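Local coordinates for DUF1116 domain-containing protein (Enterococcus faecalis, PDB 3CLQ) that is of unknown function but belongs to the family of the oxamate carbamoyltransferase subunit AllG, so a related role in carbamoyl-group metabolism is possible, at residues T44-A49 / I91-C96; A65-L70 / G142-S147; V71-A76 / T109-Y114; G103-V108 / V138-A143. All blocks are in the same frame, centred on the assembly; numbering follows the deposited sequence.

Contact 1 (T44-A49 / I91-C96); sequences TTILHA and ITFSPC
His48 holds CG in the crowded position between its backbone N and carbonyl carbon (chi1 56°), which carries the imidazole alongside Pro95, while Phe93 keeps CG anti to its carbonyl carbon (chi1 -68°) and so lays its ring beside Ile46. One ring thus lies mid-strand and the other near the C-terminal end of the pair. At Phe93 the touch is apolar: CE1 lies 3.8 Å from Ile46 CG1, the two side chains pointing the same way from neighbouring strands. At His48 it is a CH-pi contact, with Pro95 CA 4.0 Å from the ring centroid and over one face. The imidazole cannot turn easily, because its ND1 donates to Ala49 O at 2.7 Å, a bond close to the ring plane although it approaches from above the carbonyl plane. Along the two segments the backbones pair in parallel. Thr92 reaches to both sides of Thr45: its N donates to Thr44 O (3.2 Å), and its O accepts from Ile46 N (3.0 Å). Ser94 N to Ile46 O is weak, but beyond Pro95, which has no N-H to give, a straight bond runs from Cys96 N to His48 O at 3.1 Å. On the other face Leu47 turns CD2 toward Ser94, whose OG is bound by His99 NE2. Helix 60-73 covers the face of Ile46 and Phe93 through Val66. Two adjacent parallel strands, 45-48 and 92-95, joined through helices 60-73 and 79-87 with the first helix packed on the pair, make up a beta-alpha-beta crossover.

Contact 2 (A65-L70 / G142-S147); sequences AVQGAL and GANDQS
This is a close van der Waals approach of a loop to a helix, a buried contact in which backbone and the side chain of Asn144 are the parts that meet. The helix, 60-73, is the first of two helices connecting the strands of a beta-alpha-beta crossover; the loop 142-145 leads into helix 146-168, with Asp145 at the N-cap position but making no capping bond with its side chain. The contact is small and the two segments share no hydrogen bond, so shape carries it. Gly68 presents bare backbone to the loop, and Asn144 CB sits 3.7 Å from Gly68 CA, closer than any other pair of atoms here. A beta-carbon on Gly68 would point at the loop and lie about 3.0 Å from Asn144 CB, so the approach depends on glycine's bare backbone. One helical turn earlier the backbones meet again, with Ala65 N 4.0 Å from Gly142 CA. Gly142 has a positive phi (99°), a backbone shape that suits glycine and lets the chain turn there. The methyl of Ala65 points the other way, onto Val108. Gln67 does lean toward the loop, but its extended chain carries the amide away, where NE2 bonds to Tyr55 OH. The carboxamide nitrogen of Asn144 makes a weak hydrogen bond to Gly64 O, just ahead of the segment, and its side chain also touches Leu79 of the next helix. Beside that weak bond, Asn144 ND2 lies 3.9 Å from Gly68 N and 4.2 Å from Gln67 CB.

Contact 3 (V71-A76 / T109-Y114); sequences VFEGLA and TSPNMY
The carboxylate of Glu73 meets Asn112 at two points. Asn112 ND2 donates to the syn lone pair of Glu73 OE1 at 2.5 Å, a bent bond (134°), with the amide and carboxylate planes only 11° apart. The backbone Asn112 N donates to Glu73 OE2 at 2.7 Å, although OE2 is modelled too close to Ser110 OG for its place to be sure. Glu73 reaches this spot by bending at chi2 (-62°), which brings the carboxylate toward the loop and sets it by the ring of Pro111. Beside it, Phe72 turns the edge of its ring to the loop: CZ lies 3.6 Å from Asn112 O, CE2 3.8 Å from Asn112 CB, and Ser110 OG also sits in the ring plane. CE2 further touches CG of the selenomethionine Met113. Just past Glu73, helix 60-73 ends in a Schellman motif, with Gly74 at positive phi. The backbone donor belongs to a type I beta turn from Ser110 to Met113, closed by Met113 N to Ser110 O at 2.9 Å. In the next shell Lys33 NZ binds Asn112 OD1, which may polarise the amide and make its N-H a better donor to Glu73. Leu152, Ile153 and Arg156 of helix 146-168 pack on Phe72, and backbone hydrogen bonds of Pro111 with Ile35 and of Met113 with Ala34 anchor the turn just past strand 26-33.

Contact 4 (G103-V108 / V138-A143); sequences GSMAGV and VLRFGA
Leu139 opens the 3-10 segment 139-141 and sends CD2 to within 4.5 Å of Val108 CB, a loose apolar touch; its own N is held by Glu133 OE2. Arg140 carries most of the contact. Its carbonyl O accepts Ala106 N at 3.0 Å, in the carbonyl plane and on a lone pair, and the same oxygen is closed in by Met105 CB at 3.1 Å and Ala106 CB at 3.2 Å, so it is closely surrounded and has a hydrogen-bond partner. With CG in the crowded position (chi1 79°), the Arg140 chain runs along the other segment: CB lies 3.6 Å from Ser104 O, and CD passes Ser104 OG, which is bound by Tyr231 OH. Phe141 follows and serves both neighbours. Its CE2 stands over one face of the Arg140 guanidinium, while CE1 comes 3.6 Å from CG of the selenomethionine Met105. The selenium itself is 4.9 Å from the ring centroid and oblique to it (58° off the normal), since the Met105 chain bends at chi2 and chi3; the end of that chain leads away and meets Ser307. Gly142 then turns the chain out of the contact. Across from the 3-10 segment, Ser104 to Gly107 form a type II' beta turn in which Met105 takes the positive phi (48°). One buried loop thus docks on another, by a turn N-H set on a 3-10 carbonyl and a Met-aromatic contact beside it.

In the fold
From the N terminus, contact 1 comes first: strand 45-48 leaves through helices 60-73 and 79-87 and the loop closes when strand 92-95 returns. Helix 60-73, inside that loop, starts two further closures that cross contact 1, the shorter contact 3 and the longer contact 2. Contact 3 joins its C-terminal end to the loop before strand 114-120, and contact 2 joins its middle to the loop before helix 146-168, spanning contact 3 entirely. Contact 4 follows contact 1 in series, crosses contact 3, and ends with contact 2 on Gly142 and Ala143. Bonds such as Leu47 to Thr109 and Ala49 to Ala106 tie the crossover to the loops that follow it.

Contact 1 (T44-A49 / I91-C96)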
# COMPACT_ATOMS: atom_id res chain seq x y z
N THR B 44 -11.80 36.24 -13.12
CA THR B 44 -10.52 36.91 -13.26
C THR B 44 -9.71 36.74 -11.97
O THR B 44 -8.90 37.60 -11.61
CB THR B 44 -10.70 38.41 -13.61
OG1 THR B 44 -11.21 39.12 -12.48
CG2 THR B 44 -11.66 38.58 -14.78
N THR B 45 -9.92 35.63 -11.29
CA THR B 45 -9.29 35.41 -10.00
C THR B 45 -8.38 34.22 -10.15
O THR B 45 -8.83 33.18 -10.62
CB THR B 45 -10.33 35.05 -8.93
OG1 THR B 45 -10.82 36.23 -8.30
CG2 THR B 45 -9.72 34.18 -7.87
N ILE B 46 -7.11 34.34 -9.78
CA ILE B 46 -6.31 33.12 -9.74
C ILE B 46 -5.48 32.93 -8.48
O ILE B 46 -4.93 33.89 -7.92
CB ILE B 46 -5.55 32.81 -11.05
CG1 ILE B 46 -4.19 33.45 -11.09
CG2 ILE B 46 -6.35 33.20 -12.29
CD1 ILE B 46 -3.56 33.22 -12.44
N LEU B 47 -5.45 31.68 -8.02
CA LEU B 47 -4.89 31.30 -6.73
C LEU B 47 -3.53 30.67 -6.90
O LEU B 47 -3.26 30.00 -7.90
CB LEU B 47 -5.80 30.30 -6.02
CG LEU B 47 -7.29 30.60 -6.17
CD1 LEU B 47 -8.13 29.76 -5.24
CD2 LEU B 47 -7.55 32.09 -5.92
N HIS B 48 -2.70 30.84 -5.88
CA HIS B 48 -1.33 30.34 -5.87
C HIS B 48 -1.05 29.74 -4.48
O HIS B 48 -1.82 29.95 -3.55
CB HIS B 48 -0.38 31.52 -6.12
CG HIS B 48 -0.56 32.64 -5.15
ND1 HIS B 48 0.09 32.69 -3.94
CD2 HIS B 48 -1.33 33.76 -5.20
CE1 HIS B 48 -0.26 33.79 -3.29
NE2 HIS B 48 -1.13 34.46 -4.03
N ALA B 49 0.07 29.04 -4.33
CA ALA B 49 0.49 28.56 -3.02
C ALA B 49 1.15 29.65 -2.14
O ALA B 49 1.49 30.72 -2.64
CB ALA B 49 1.44 27.37 -3.17
N ILE B 91 -6.41 41.35 -12.52
CA ILE B 91 -6.47 40.03 -11.89
C ILE B 91 -6.29 40.10 -10.37
O ILE B 91 -5.45 40.85 -9.86
CB ILE B 91 -5.43 39.07 -12.49
CG1 ILE B 91 -5.68 38.90 -14.00
CG2 ILE B 91 -5.48 37.74 -11.79
CD1 ILE B 91 -4.66 37.97 -14.63
N THR B 92 -7.10 39.33 -9.65
CA THR B 92 -6.96 39.22 -8.21
C THR B 92 -6.14 37.97 -7.88
O THR B 92 -6.56 36.83 -8.14
CB THR B 92 -8.34 39.15 -7.50
OG1 THR B 92 -9.08 40.35 -7.75
CG2 THR B 92 -8.19 38.96 -5.99
N PHE B 93 -4.94 38.18 -7.34
CA PHE B 93 -4.07 37.09 -6.96
C PHE B 93 -4.21 36.92 -5.48
O PHE B 93 -3.86 37.82 -4.71
CB PHE B 93 -2.62 37.40 -7.29
CG PHE B 93 -2.34 37.45 -8.75
CD1 PHE B 93 -2.00 36.30 -9.45
CD2 PHE B 93 -2.44 38.67 -9.45
CE1 PHE B 93 -1.74 36.35 -10.81
CE2 PHE B 93 -2.19 38.72 -10.80
CZ PHE B 93 -1.84 37.58 -11.49
N SER B 94 -4.71 35.78 -5.06
CA SER B 94 -4.74 35.53 -3.65
C SER B 94 -4.49 34.08 -3.37
O SER B 94 -4.72 33.23 -4.25
CB SER B 94 -6.04 36.05 -3.01
OG SER B 94 -7.17 35.32 -3.43
N PRO B 95 -3.96 33.79 -2.18
CA PRO B 95 -3.57 32.44 -1.75
C PRO B 95 -4.73 31.45 -1.67
O PRO B 95 -5.85 31.82 -1.31
CB PRO B 95 -2.99 32.66 -0.35
CG PRO B 95 -2.64 34.11 -0.28
CD PRO B 95 -3.67 34.80 -1.15
N CYS B 96 -4.44 30.20 -1.99
CA CYS B 96 -5.38 29.13 -1.76
C CYS B 96 -5.87 29.17 -0.34
O CYS B 96 -7.05 28.91 -0.06
CB CYS B 96 -4.70 27.80 -1.99
SG CYS B 96 -4.19 27.57 -3.67

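Contact 2 (A65-L70 / G142-S147)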
# COMPACT_ATOMS: atom_id res chain seq x y z
N ALA B 65 3.60 29.66 -14.06
CA ALA B 65 2.34 29.04 -13.72
C ALA B 65 1.16 29.96 -14.03
O ALA B 65 0.26 29.59 -14.76
CB ALA B 65 2.32 28.63 -12.28
N VAL B 66 1.16 31.18 -13.50
CA VAL B 66 0.03 32.05 -13.82
C VAL B 66 -0.12 32.23 -15.33
O VAL B 66 -1.22 32.47 -15.83
CB VAL B 66 0.11 33.44 -13.13
CG1 VAL B 66 0.47 33.27 -11.65
CG2 VAL B 66 1.10 34.30 -13.83
N GLN B 67 0.97 32.10 -16.07
CA GLN B 67 0.95 32.33 -17.51
C GLN B 67 0.29 31.19 -18.26
O GLN B 67 -0.51 31.43 -19.17
CB GLN B 67 2.37 32.55 -18.04
CG GLN B 67 2.83 34.00 -17.91
CD GLN B 67 4.33 34.12 -17.95
OE1 GLN B 67 5.02 33.32 -18.59
NE2 GLN B 67 4.86 35.12 -17.25
N GLY B 68 0.64 29.97 -17.88
CA GLY B 68 0.08 28.79 -18.51
C GLY B 68 -1.39 28.83 -18.19
O GLY B 68 -2.24 28.60 -19.05
N ALA B 69 -1.69 29.16 -16.94
CA ALA B 69 -3.06 29.18 -16.46
C ALA B 69 -3.87 30.15 -17.29
O ALA B 69 -4.94 29.80 -17.80
CB ALA B 69 -3.10 29.59 -15.00
N LEU B 70 -3.35 31.37 -17.41
CA LEU B 70 -4.06 32.40 -18.14
C LEU B 70 -4.37 31.97 -19.56
O LEU B 70 -5.48 32.18 -20.06
CB LEU B 70 -3.27 33.70 -18.09
CG LEU B 70 -3.74 34.82 -17.13
CD1 LEU B 70 -4.88 34.41 -16.20
CD2 LEU B 70 -2.59 35.40 -16.34
N GLY B 142 5.72 25.11 -13.26
CA GLY B 142 5.88 26.32 -14.05
C GLY B 142 5.94 26.12 -15.55
O GLY B 142 6.05 27.10 -16.29
N ALA B 143 5.86 24.85 -15.99
CA ALA B 143 5.94 24.52 -17.42
C ALA B 143 4.67 24.94 -18.18
O ALA B 143 3.57 24.79 -17.66
CB ALA B 143 6.19 23.04 -17.60
N ASN B 144 4.83 25.47 -19.39
CA ASN B 144 3.66 25.93 -20.17
C ASN B 144 3.77 25.82 -21.68
O ASN B 144 3.48 26.78 -22.38
CB ASN B 144 3.21 27.34 -19.75
CG ASN B 144 4.39 28.26 -19.45
OD1 ASN B 144 5.31 28.39 -20.25
ND2 ASN B 144 4.35 28.91 -18.30
N ASP B 145 4.17 24.66 -22.17
CA ASP B 145 4.06 24.32 -23.59
C ASP B 145 2.62 24.27 -24.05
O ASP B 145 1.69 24.37 -23.25
CB ASP B 145 4.60 22.91 -23.82
CG ASP B 145 6.07 22.82 -23.67
OD1 ASP B 145 6.79 23.57 -24.37
OD2 ASP B 145 6.52 21.99 -22.86
N GLN B 146 2.45 24.08 -25.35
CA GLN B 146 1.19 23.59 -25.87
C GLN B 146 0.86 22.28 -25.13
O GLN B 146 -0.25 22.11 -24.61
CB GLN B 146 1.29 23.35 -27.37
CG GLN B 146 0.22 24.07 -28.20
CD GLN B 146 -1.12 24.23 -27.46
OE1 GLN B 146 -1.60 25.35 -27.25
NE2 GLN B 146 -1.72 23.11 -27.07
N SER B 147 1.81 21.36 -25.04
CA SER B 147 1.46 20.07 -24.44
C SER B 147 0.74 20.26 -23.09
O SER B 147 -0.33 19.69 -22.88
CB SER B 147 2.64 19.09 -24.37
OG SER B 147 3.76 19.61 -23.69

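Contact 3 (V71-A76 / T109-Y114)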
# COMPACT_ATOMS: atom_id res chain seq x y z
N VAL B 71 -3.40 31.33 -20.22
CA VAL B 71 -3.64 30.85 -21.57
C VAL B 71 -4.77 29.84 -21.58
O VAL B 71 -5.64 29.87 -22.45
CB VAL B 71 -2.37 30.27 -22.23
CG1 VAL B 71 -2.72 29.56 -23.56
CG2 VAL B 71 -1.35 31.38 -22.48
N PHE B 72 -4.77 28.94 -20.60
CA PHE B 72 -5.82 27.93 -20.47
C PHE B 72 -7.20 28.57 -20.22
O PHE B 72 -8.16 28.28 -20.95
CB PHE B 72 -5.43 26.93 -19.39
CG PHE B 72 -6.59 26.19 -18.78
CD1 PHE B 72 -7.09 25.04 -19.38
CD2 PHE B 72 -7.17 26.64 -17.59
CE1 PHE B 72 -8.14 24.35 -18.81
CE2 PHE B 72 -8.23 25.96 -17.03
CZ PHE B 72 -8.71 24.82 -17.64
N GLU B 73 -7.29 29.43 -19.21
CA GLU B 73 -8.53 30.15 -18.93
C GLU B 73 -9.01 30.94 -20.14
O GLU B 73 -10.21 31.16 -20.31
CB GLU B 73 -8.37 31.08 -17.73
CG GLU B 73 -8.29 30.35 -16.41
CD GLU B 73 -9.55 29.55 -16.08
OE1 GLU B 73 -10.66 30.02 -16.42
OE2 GLU B 73 -9.43 28.45 -15.48
N GLY B 74 -8.06 31.32 -20.99
CA GLY B 74 -8.35 31.98 -22.26
C GLY B 74 -8.30 33.48 -22.10
O GLY B 74 -8.97 34.21 -22.83
N LEU B 75 -7.51 33.93 -21.14
CA LEU B 75 -7.39 35.36 -20.86
C LEU B 75 -6.19 36.02 -21.56
O LEU B 75 -6.05 37.24 -21.57
CB LEU B 75 -7.39 35.62 -19.34
CG LEU B 75 -8.62 35.11 -18.58
CD1 LEU B 75 -8.52 35.38 -17.08
CD2 LEU B 75 -9.90 35.72 -19.13
N ALA B 76 -5.33 35.20 -22.16
CA ALA B 76 -4.27 35.71 -23.03
C ALA B 76 -3.95 34.71 -24.14
O ALA B 76 -4.00 33.49 -23.93
CB ALA B 76 -3.03 36.06 -22.24
N THR B 109 -4.28 27.88 -9.36
CA THR B 109 -5.59 27.27 -9.50
C THR B 109 -6.54 28.32 -10.06
O THR B 109 -6.75 29.36 -9.44
CB THR B 109 -6.05 26.73 -8.14
OG1 THR B 109 -5.03 25.88 -7.64
CG2 THR B 109 -7.33 25.96 -8.24
N SER B 110 -7.08 28.05 -11.25
CA SER B 110 -7.89 29.02 -11.94
C SER B 110 -9.30 28.50 -12.10
O SER B 110 -9.49 27.30 -12.08
CB SER B 110 -7.29 29.31 -13.30
OG SER B 110 -7.65 28.32 -14.24
N PRO B 111 -10.28 29.38 -12.29
CA PRO B 111 -11.70 29.05 -12.29
C PRO B 111 -12.09 27.74 -12.97
O PRO B 111 -12.99 27.06 -12.48
CB PRO B 111 -12.32 30.22 -13.02
CG PRO B 111 -11.46 31.36 -12.66
CD PRO B 111 -10.06 30.82 -12.51
N ASN B 112 -11.43 27.39 -14.08
CA ASN B 112 -11.82 26.18 -14.84
C ASN B 112 -11.03 24.89 -14.59
O ASN B 112 -11.25 23.88 -15.26
CB ASN B 112 -11.90 26.49 -16.33
CG ASN B 112 -13.01 27.44 -16.63
OD1 ASN B 112 -14.18 27.09 -16.48
ND2 ASN B 112 -12.67 28.65 -17.03
N MSE B 113 -10.12 24.92 -13.62
CA MSE B 113 -9.52 23.69 -13.16
C MSE B 113 -10.51 22.97 -12.26
O MSE B 113 -11.31 23.62 -11.59
CB MSE B 113 -8.23 23.95 -12.42
CG MSE B 113 -7.15 24.40 -13.36
SE MSE B 113 -5.59 25.07 -12.42
CE MSE B 113 -5.23 26.57 -13.60
N TYR B 114 -10.47 21.64 -12.27
CA TYR B 114 -11.30 20.87 -11.37
C TYR B 114 -10.60 20.75 -10.03
O TYR B 114 -9.38 20.66 -9.98
CB TYR B 114 -11.58 19.50 -11.96
CG TYR B 114 -12.83 19.51 -12.76
CD1 TYR B 114 -12.84 20.04 -14.05
CD2 TYR B 114 -14.03 19.05 -12.22
CE1 TYR B 114 -14.03 20.09 -14.80
CE2 TYR B 114 -15.21 19.09 -12.96
CZ TYR B 114 -15.20 19.62 -14.24
OH TYR B 114 -16.36 19.67 -14.96

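Contact 4 (G103-V108 / V138-A143)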
# COMPACT_ATOMS: atom_id res chain seq x y z
N GLY B 103 -2.61 24.43 -2.43
CA GLY B 103 -2.06 24.16 -3.75
C GLY B 103 -0.67 23.58 -3.71
O GLY B 103 0.24 24.10 -3.04
N SER B 104 -0.51 22.46 -4.43
CA SER B 104 0.79 21.80 -4.57
C SER B 104 1.77 22.58 -5.48
O SER B 104 1.40 23.03 -6.57
CB SER B 104 0.60 20.39 -5.11
OG SER B 104 1.88 19.81 -5.25
N MSE B 105 3.02 22.69 -5.00
CA MSE B 105 4.08 23.53 -5.58
C MSE B 105 3.65 24.98 -5.90
O MSE B 105 3.43 25.79 -5.00
CB MSE B 105 4.72 22.88 -6.81
CG MSE B 105 5.26 21.48 -6.58
SE MSE B 105 6.68 21.27 -5.22
CE MSE B 105 5.57 20.71 -3.66
N ALA B 106 3.55 25.31 -7.18
CA ALA B 106 3.16 26.67 -7.55
C ALA B 106 1.71 26.89 -7.10
O ALA B 106 1.30 28.01 -6.77
CB ALA B 106 3.33 26.90 -9.04
N GLY B 107 0.95 25.80 -7.07
CA GLY B 107 -0.37 25.79 -6.47
C GLY B 107 -1.40 26.57 -7.26
O GLY B 107 -2.55 26.75 -6.81
N VAL B 108 -1.01 27.02 -8.45
CA VAL B 108 -1.89 27.89 -9.22
C VAL B 108 -3.17 27.16 -9.50
O VAL B 108 -3.17 25.97 -9.82
CB VAL B 108 -1.26 28.35 -10.52
CG1 VAL B 108 -2.26 29.18 -11.30
CG2 VAL B 108 -0.04 29.17 -10.22
N VAL B 138 4.99 19.75 -16.22
CA VAL B 138 3.72 19.99 -15.56
C VAL B 138 3.63 21.43 -15.08
O VAL B 138 4.63 22.02 -14.71
CB VAL B 138 3.56 19.03 -14.36
CG1 VAL B 138 2.93 19.72 -13.20
CG2 VAL B 138 2.77 17.80 -14.75
N LEU B 139 2.41 21.96 -15.06
CA LEU B 139 2.15 23.34 -14.68
C LEU B 139 2.58 23.72 -13.27
O LEU B 139 3.12 24.81 -13.04
CB LEU B 139 0.67 23.67 -14.82
CG LEU B 139 0.38 25.11 -14.41
CD1 LEU B 139 0.54 26.05 -15.60
CD2 LEU B 139 -1.02 25.27 -13.77
N ARG B 140 2.34 22.84 -12.31
CA ARG B 140 2.67 23.18 -10.92
C ARG B 140 4.18 23.47 -10.72
O ARG B 140 4.57 23.99 -9.66
CB ARG B 140 2.16 22.12 -9.94
CG ARG B 140 3.00 20.88 -9.86
CD ARG B 140 2.29 19.83 -9.02
NE ARG B 140 2.48 18.49 -9.57
CZ ARG B 140 3.31 17.59 -9.05
NH1 ARG B 140 4.01 17.86 -7.96
NH2 ARG B 140 3.43 16.41 -9.63
N PHE B 141 4.99 23.14 -11.72
CA PHE B 141 6.43 23.42 -11.69
C PHE B 141 6.76 24.52 -12.68
O PHE B 141 7.92 24.80 -12.95
CB PHE B 141 7.26 22.18 -12.03
CG PHE B 141 7.30 21.14 -10.95
CD1 PHE B 141 7.90 21.42 -9.73
CD2 PHE B 141 6.74 19.89 -11.16
CE1 PHE B 141 7.94 20.46 -8.72
CE2 PHE B 141 6.78 18.91 -10.16
CZ PHE B 141 7.39 19.20 -8.94
N GLY B 142 5.72 25.11 -13.26
CA GLY B 142 5.88 26.32 -14.05
C GLY B 142 5.94 26.12 -15.55
O GLY B 142 6.05 27.10 -16.29
N ALA B 143 5.86 24.85 -15.99
CA ALA B 143 5.94 24.52 -17.42
C ALA B 143 4.67 24.94 -18.18
O ALA B 143 3.57 24.79 -17.66
CB ALA B 143 6.19 23.04 -17.60